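Local coordinates for polyprenyl synthetase (Zymomonas mobilis subsp. mobilis, PDB 4KKM), which probably acts as a metal-dependent prenyltransferase of the FPP/GGPP synthase family, joining isoprenyl diphosphate units into longer chains, at residues B[154-168]-B[212-224]. Sequence-based numbering, arbitrary orientation.
Sequences IHTDPHVRLELIQAL and GFCLEAGAIMGRQ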
loop_
_atom_site.group_PDB
_atom_site.type_symbol
_atom_site.label_atom_id
_atom_site.label_comp_id
_atom_site.label_asym_id
_atom_site.label_seq_id
_atom_site.Cartn_x
_atom_site.Cartn_y
_atom_site.Cartn_z
ATOM N N ILE B 154 -2.283 -15.908 10.159
ATOM C CA ILE B 154 -1.283 -16.251 9.145
ATOM C C ILE B 154 -0.255 -17.231 9.676
ATOM O O ILE B 154 -0.030 -18.287 9.085
ATOM C CB ILE B 154 -0.554 -14.991 8.643
ATOM C CG1 ILE B 154 -1.571 -14.026 8.028
ATOM C CG2 ILE B 154 0.544 -15.355 7.637
ATOM C CD1 ILE B 154 -2.338 -14.621 6.870
ATOM N N HIS B 155 0.368 -16.872 10.794
ATOM C CA HIS B 155 1.341 -17.749 11.445
ATOM C C HIS B 155 1.577 -17.278 12.867
ATOM O O HIS B 155 1.705 -16.083 13.117
ATOM C CB HIS B 155 2.667 -17.765 10.675
ATOM C CG HIS B 155 3.501 -18.981 10.936
ATOM N ND1 HIS B 155 4.151 -19.199 12.131
ATOM C CD2 HIS B 155 3.790 -20.049 10.153
ATOM C CE1 HIS B 155 4.805 -20.343 12.076
ATOM N NE2 HIS B 155 4.605 -20.879 10.882
ATOM N N THR B 156 1.636 -18.221 13.802
ATOM C CA THR B 156 1.847 -17.881 15.203
ATOM C C THR B 156 3.212 -17.229 15.402
ATOM O O THR B 156 3.358 -16.318 16.215
ATOM C CB THR B 156 1.697 -19.113 16.111
ATOM O OG1 THR B 156 2.675 -20.093 15.753
ATOM C CG2 THR B 156 0.314 -19.717 15.949
ATOM N N ASP B 157 4.202 -17.684 14.637
ATOM C CA ASP B 157 5.542 -17.107 14.677
ATOM C C ASP B 157 5.529 -15.711 14.068
ATOM O O ASP B 157 5.235 -15.553 12.878
ATOM C CB ASP B 157 6.527 -17.999 13.913
ATOM C CG ASP B 157 7.984 -17.603 14.128
ATOM O OD1 ASP B 157 8.261 -16.450 14.517
ATOM O OD2 ASP B 157 8.864 -18.460 13.897
ATOM N N PRO B 158 5.867 -14.695 14.879
ATOM C CA PRO B 158 5.896 -13.295 14.437
ATOM C C PRO B 158 6.946 -13.021 13.363
ATOM O O PRO B 158 6.759 -12.119 12.544
ATOM C CB PRO B 158 6.233 -12.524 15.719
ATOM C CG PRO B 158 6.868 -13.531 16.624
ATOM C CD PRO B 158 6.185 -14.824 16.312
ATOM N N HIS B 159 8.036 -13.783 13.364
ATOM C CA HIS B 159 9.077 -13.588 12.360
ATOM C C HIS B 159 8.614 -14.033 10.984
ATOM O O HIS B 159 9.018 -13.460 9.980
ATOM C CB HIS B 159 10.375 -14.303 12.750
ATOM C CG HIS B 159 11.054 -13.704 13.944
ATOM N ND1 HIS B 159 11.702 -12.483 13.893
ATOM C CD2 HIS B 159 11.181 -14.146 15.210
ATOM C CE1 HIS B 159 12.196 -12.208 15.083
ATOM N NE2 HIS B 159 11.900 -13.196 15.906
ATOM N N VAL B 160 7.773 -15.060 10.938
ATOM C CA VAL B 160 7.194 -15.492 9.673
ATOM C C VAL B 160 6.402 -14.347 9.063
ATOM O O VAL B 160 6.585 -14.006 7.890
ATOM C CB VAL B 160 6.260 -16.701 9.839
ATOM C CG1 VAL B 160 5.477 -16.963 8.541
ATOM C CG2 VAL B 160 7.053 -17.921 10.257
ATOM N N ARG B 161 5.540 -13.739 9.877
ATOM C CA ARG B 161 4.697 -12.640 9.414
ATOM C C ARG B 161 5.506 -11.427 8.973
ATOM O O ARG B 161 5.216 -10.831 7.940
ATOM C CB ARG B 161 3.674 -12.246 10.488
ATOM C CG ARG B 161 2.437 -13.126 10.500
ATOM C CD ARG B 161 1.505 -12.757 11.634
ATOM N NE ARG B 161 1.948 -13.334 12.898
ATOM C CZ ARG B 161 1.583 -12.884 14.092
ATOM N NH1 ARG B 161 0.775 -11.835 14.187
ATOM N NH2 ARG B 161 2.035 -13.475 15.191
ATOM N N LEU B 162 6.515 -11.057 9.759
ATOM C CA LEU B 162 7.396 -9.950 9.392
ATOM C C LEU B 162 8.162 -10.211 8.093
ATOM O O LEU B 162 8.315 -9.313 7.267
ATOM C CB LEU B 162 8.391 -9.649 10.515
ATOM C CG LEU B 162 7.865 -8.780 11.656
ATOM C CD1 LEU B 162 8.976 -8.474 12.644
ATOM C CD2 LEU B 162 7.271 -7.496 11.111
ATOM N N GLU B 163 8.664 -11.432 7.928
ATOM C CA GLU B 163 9.380 -11.788 6.706
ATOM C C GLU B 163 8.467 -11.668 5.487
ATOM O O GLU B 163 8.889 -11.193 4.428
ATOM C CB GLU B 163 9.975 -13.199 6.801
ATOM C CG GLU B 163 11.176 -13.303 7.741
ATOM C CD GLU B 163 11.678 -14.731 7.915
ATOM O OE1 GLU B 163 11.676 -15.491 6.927
ATOM O OE2 GLU B 163 12.067 -15.095 9.045
ATOM N N LEU B 164 7.215 -12.094 5.644
ATOM C CA LEU B 164 6.235 -11.987 4.562
ATOM C C LEU B 164 5.966 -10.525 4.228
ATOM O O LEU B 164 5.966 -10.132 3.056
ATOM C CB LEU B 164 4.925 -12.695 4.939
ATOM C CG LEU B 164 5.005 -14.221 5.059
ATOM C CD1 LEU B 164 3.720 -14.764 5.655
ATOM C CD2 LEU B 164 5.259 -14.844 3.687
ATOM N N ILE B 165 5.737 -9.725 5.264
ATOM C CA ILE B 165 5.468 -8.301 5.092
ATOM C C ILE B 165 6.632 -7.565 4.417
ATOM O O ILE B 165 6.430 -6.815 3.460
ATOM C CB ILE B 165 5.120 -7.635 6.437
ATOM C CG1 ILE B 165 3.745 -8.116 6.919
ATOM C CG2 ILE B 165 5.134 -6.125 6.300
ATOM C CD1 ILE B 165 3.499 -7.910 8.400
ATOM N N GLN B 166 7.851 -7.775 4.905
ATOM C CA GLN B 166 9.004 -7.151 4.260
ATOM C C GLN B 166 9.130 -7.569 2.796
ATOM O O GLN B 166 9.336 -6.729 1.916
ATOM C CB GLN B 166 10.307 -7.470 4.999
ATOM C CG GLN B 166 11.517 -6.880 4.299
ATOM C CD GLN B 166 12.698 -6.667 5.226
ATOM O OE1 GLN B 166 12.941 -7.460 6.136
ATOM N NE2 GLN B 166 13.434 -5.582 5.002
ATOM N N ALA B 167 8.996 -8.868 2.543
ATOM C CA ALA B 167 9.082 -9.390 1.180
ATOM C C ALA B 167 7.994 -8.806 0.288
ATOM O O ALA B 167 8.256 -8.435 -0.851
ATOM C CB ALA B 167 9.007 -10.916 1.180
ATOM N N LEU B 168 6.767 -8.722 0.799
ATOM C CA LEU B 168 5.691 -8.150 -0.000
ATOM C C LEU B 168 5.922 -6.666 -0.327
ATOM O O LEU B 168 5.688 -6.232 -1.459
ATOM C CB LEU B 168 4.335 -8.342 0.678
ATOM C CG LEU B 168 3.171 -7.880 -0.210
ATOM C CD1 LEU B 168 3.106 -8.735 -1.472
ATOM C CD2 LEU B 168 1.844 -7.894 0.538
ATOM N N GLY B 212 7.908 -13.976 -7.513
ATOM C CA GLY B 212 8.959 -14.241 -6.542
ATOM C C GLY B 212 8.397 -14.299 -5.132
ATOM O O GLY B 212 8.756 -15.175 -4.341
ATOM N N PHE B 213 7.496 -13.375 -4.817
ATOM C CA PHE B 213 6.879 -13.376 -3.494
ATOM C C PHE B 213 6.103 -14.663 -3.234
ATOM O O PHE B 213 6.168 -15.223 -2.144
ATOM C CB PHE B 213 5.930 -12.195 -3.297
ATOM C CG PHE B 213 5.152 -12.288 -2.014
ATOM C CD1 PHE B 213 5.724 -11.886 -0.818
ATOM C CD2 PHE B 213 3.881 -12.839 -1.994
ATOM C CE1 PHE B 213 5.021 -11.993 0.373
ATOM C CE2 PHE B 213 3.186 -12.967 -0.804
ATOM C CZ PHE B 213 3.756 -12.541 0.375
ATOM N N CYS B 214 5.349 -15.113 -4.229
ATOM C CA CYS B 214 4.539 -16.319 -4.073
ATOM C C CYS B 214 5.381 -17.526 -3.669
ATOM O O CYS B 214 4.994 -18.293 -2.780
ATOM C CB CYS B 214 3.777 -16.630 -5.362
ATOM S SG CYS B 214 2.503 -15.422 -5.775
ATOM N N LEU B 215 6.527 -17.686 -4.323
ATOM C CA LEU B 215 7.424 -18.816 -4.066
ATOM C C LEU B 215 8.169 -18.620 -2.751
ATOM O O LEU B 215 8.310 -19.551 -1.954
ATOM C CB LEU B 215 8.420 -18.996 -5.222
ATOM C CG LEU B 215 7.973 -19.906 -6.380
ATOM C CD1 LEU B 215 7.891 -21.367 -5.940
ATOM C CD2 LEU B 215 6.636 -19.444 -6.977
ATOM N N GLU B 216 8.633 -17.397 -2.517
ATOM C CA GLU B 216 9.375 -17.113 -1.298
ATOM C C GLU B 216 8.469 -17.246 -0.074
ATOM O O GLU B 216 8.905 -17.691 0.987
ATOM C CB GLU B 216 10.032 -15.730 -1.353
ATOM C CG GLU B 216 10.911 -15.428 -0.142
ATOM C CD GLU B 216 11.686 -14.121 -0.263
ATOM O OE1 GLU B 216 11.434 -13.348 -1.214
ATOM O OE2 GLU B 216 12.556 -13.870 0.601
ATOM N N ALA B 217 7.199 -16.886 -0.240
ATOM C CA ALA B 217 6.231 -16.993 0.848
ATOM C C ALA B 217 6.084 -18.437 1.319
ATOM O O ALA B 217 5.959 -18.703 2.517
ATOM C CB ALA B 217 4.880 -16.424 0.420
ATOM N N GLY B 218 6.106 -19.371 0.374
ATOM C CA GLY B 218 6.039 -20.785 0.705
ATOM C C GLY B 218 7.221 -21.220 1.547
ATOM O O GLY B 218 7.067 -21.941 2.536
ATOM N N ALA B 219 8.409 -20.768 1.156
ATOM C CA ALA B 219 9.628 -21.061 1.899
ATOM C C ALA B 219 9.580 -20.451 3.295
ATOM O O ALA B 219 9.985 -21.080 4.268
ATOM C CB ALA B 219 10.843 -20.552 1.139
ATOM N N ILE B 220 9.081 -19.221 3.380
ATOM C CA ILE B 220 8.961 -18.513 4.650
ATOM C C ILE B 220 7.961 -19.211 5.578
ATOM O O ILE B 220 8.261 -19.468 6.748
ATOM C CB ILE B 220 8.570 -17.033 4.418
ATOM C CG1 ILE B 220 9.741 -16.271 3.791
ATOM C CG2 ILE B 220 8.144 -16.358 5.719
ATOM C CD1 ILE B 220 9.369 -14.877 3.281
ATOM N N MET B 221 6.788 -19.545 5.041
ATOM C CA MET B 221 5.756 -20.232 5.811
ATOM C C MET B 221 6.237 -21.614 6.240
ATOM O O MET B 221 5.791 -22.149 7.256
ATOM C CB MET B 221 4.442 -20.336 5.017
ATOM C CG MET B 221 3.707 -18.998 4.804
ATOM S SD MET B 221 2.853 -18.419 6.288
ATOM C CE MET B 221 1.423 -19.496 6.276
ATOM N N GLY B 222 7.160 -22.184 5.472
ATOM C CA GLY B 222 7.676 -23.507 5.766
ATOM C C GLY B 222 8.951 -23.518 6.590
ATOM O O GLY B 222 9.538 -24.579 6.803
ATOM N N ARG B 223 9.379 -22.339 7.043
ATOM C CA ARG B 223 10.624 -22.167 7.802
ATOM C C ARG B 223 11.805 -22.841 7.116
ATOM O O ARG B 223 12.587 -23.531 7.764
ATOM C CB ARG B 223 10.507 -22.711 9.239
ATOM C CG ARG B 223 9.362 -22.171 10.076
ATOM C CD ARG B 223 9.063 -20.710 9.781
ATOM N NE ARG B 223 10.067 -19.766 10.279
ATOM C CZ ARG B 223 10.576 -18.759 9.567
ATOM N NH1 ARG B 223 10.200 -18.564 8.303
ATOM N NH2 ARG B 223 11.471 -17.947 10.119
ATOM N N GLN B 224 11.928 -22.644 5.809
ATOM C CA GLN B 224 12.947 -23.336 5.027
ATOM C C GLN B 224 14.277 -22.585 4.978
ATOM O O GLN B 224 14.321 -21.367 5.159
ATOM C CB GLN B 224 12.424 -23.606 3.611
ATOM C CG GLN B 224 11.212 -24.522 3.597
ATOM C CD GLN B 224 11.554 -25.911 4.096
ATOM O OE1 GLN B 224 12.416 -26.581 3.535
ATOM N NE2 GLN B 224 10.896 -26.338 5.168
#
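Phe213 lays its ring against Leu168 where two antiparallel helices of the all-helical isoprenoid synthase fold pack side by side, their axes 9.6 Å apart at 168°. Leu168 CD1 makes a CH-pi contact over the ring face, 4.0 Å from the Phe213 centroid and almost on the normal. Ala217 CB, one turn on in the same helix, covers the opposite face near the rim, and Ala167 CB meets the ring edge; Ile97 of helix 87-109 also touches Phe213. Glu216 passes near Ala167, but its carboxylate is bridged to Lys233. Next comes Ala217, whose CB lies 3.6 Å from Leu164 CD2. Leu164 is a knob in the hole formed by Phe213, Ala217, Ile220 and Met221. Ile220 turns CG2, anti to the backbone N, onto Val160 O at 3.6 Å, while its CG1 lies against Glu163 OE1. Met221 bends at chi2 and chi3 (-76° and -77°), bringing SD against both Val160 CG1 and Leu164 CD1, each at 3.8 Å. Beyond it the helix ends in a Schellman motif with Arg223, at positive phi, as the C' residue. The arginine chain folds back, one guanidinium face over Val160 CG2, and NH2 donates to Glu163 OE2 from the syn side, well out of the carboxylate plane, at 3.1 Å. An alanine in place of Glu163 would probably leave the guanidinium of Arg223 without its salt-bridge mate across the contact. Asp157, N-cap of helix 158-172 through His159 N, holds OD2 off the guanidinium plane, with no N-H aimed at it, and probably contributes only its charge. The guanidinium is also anchored within its own segment: Arg223 NH1 donates to a lone pair of Ile220 O at 2.6 Å.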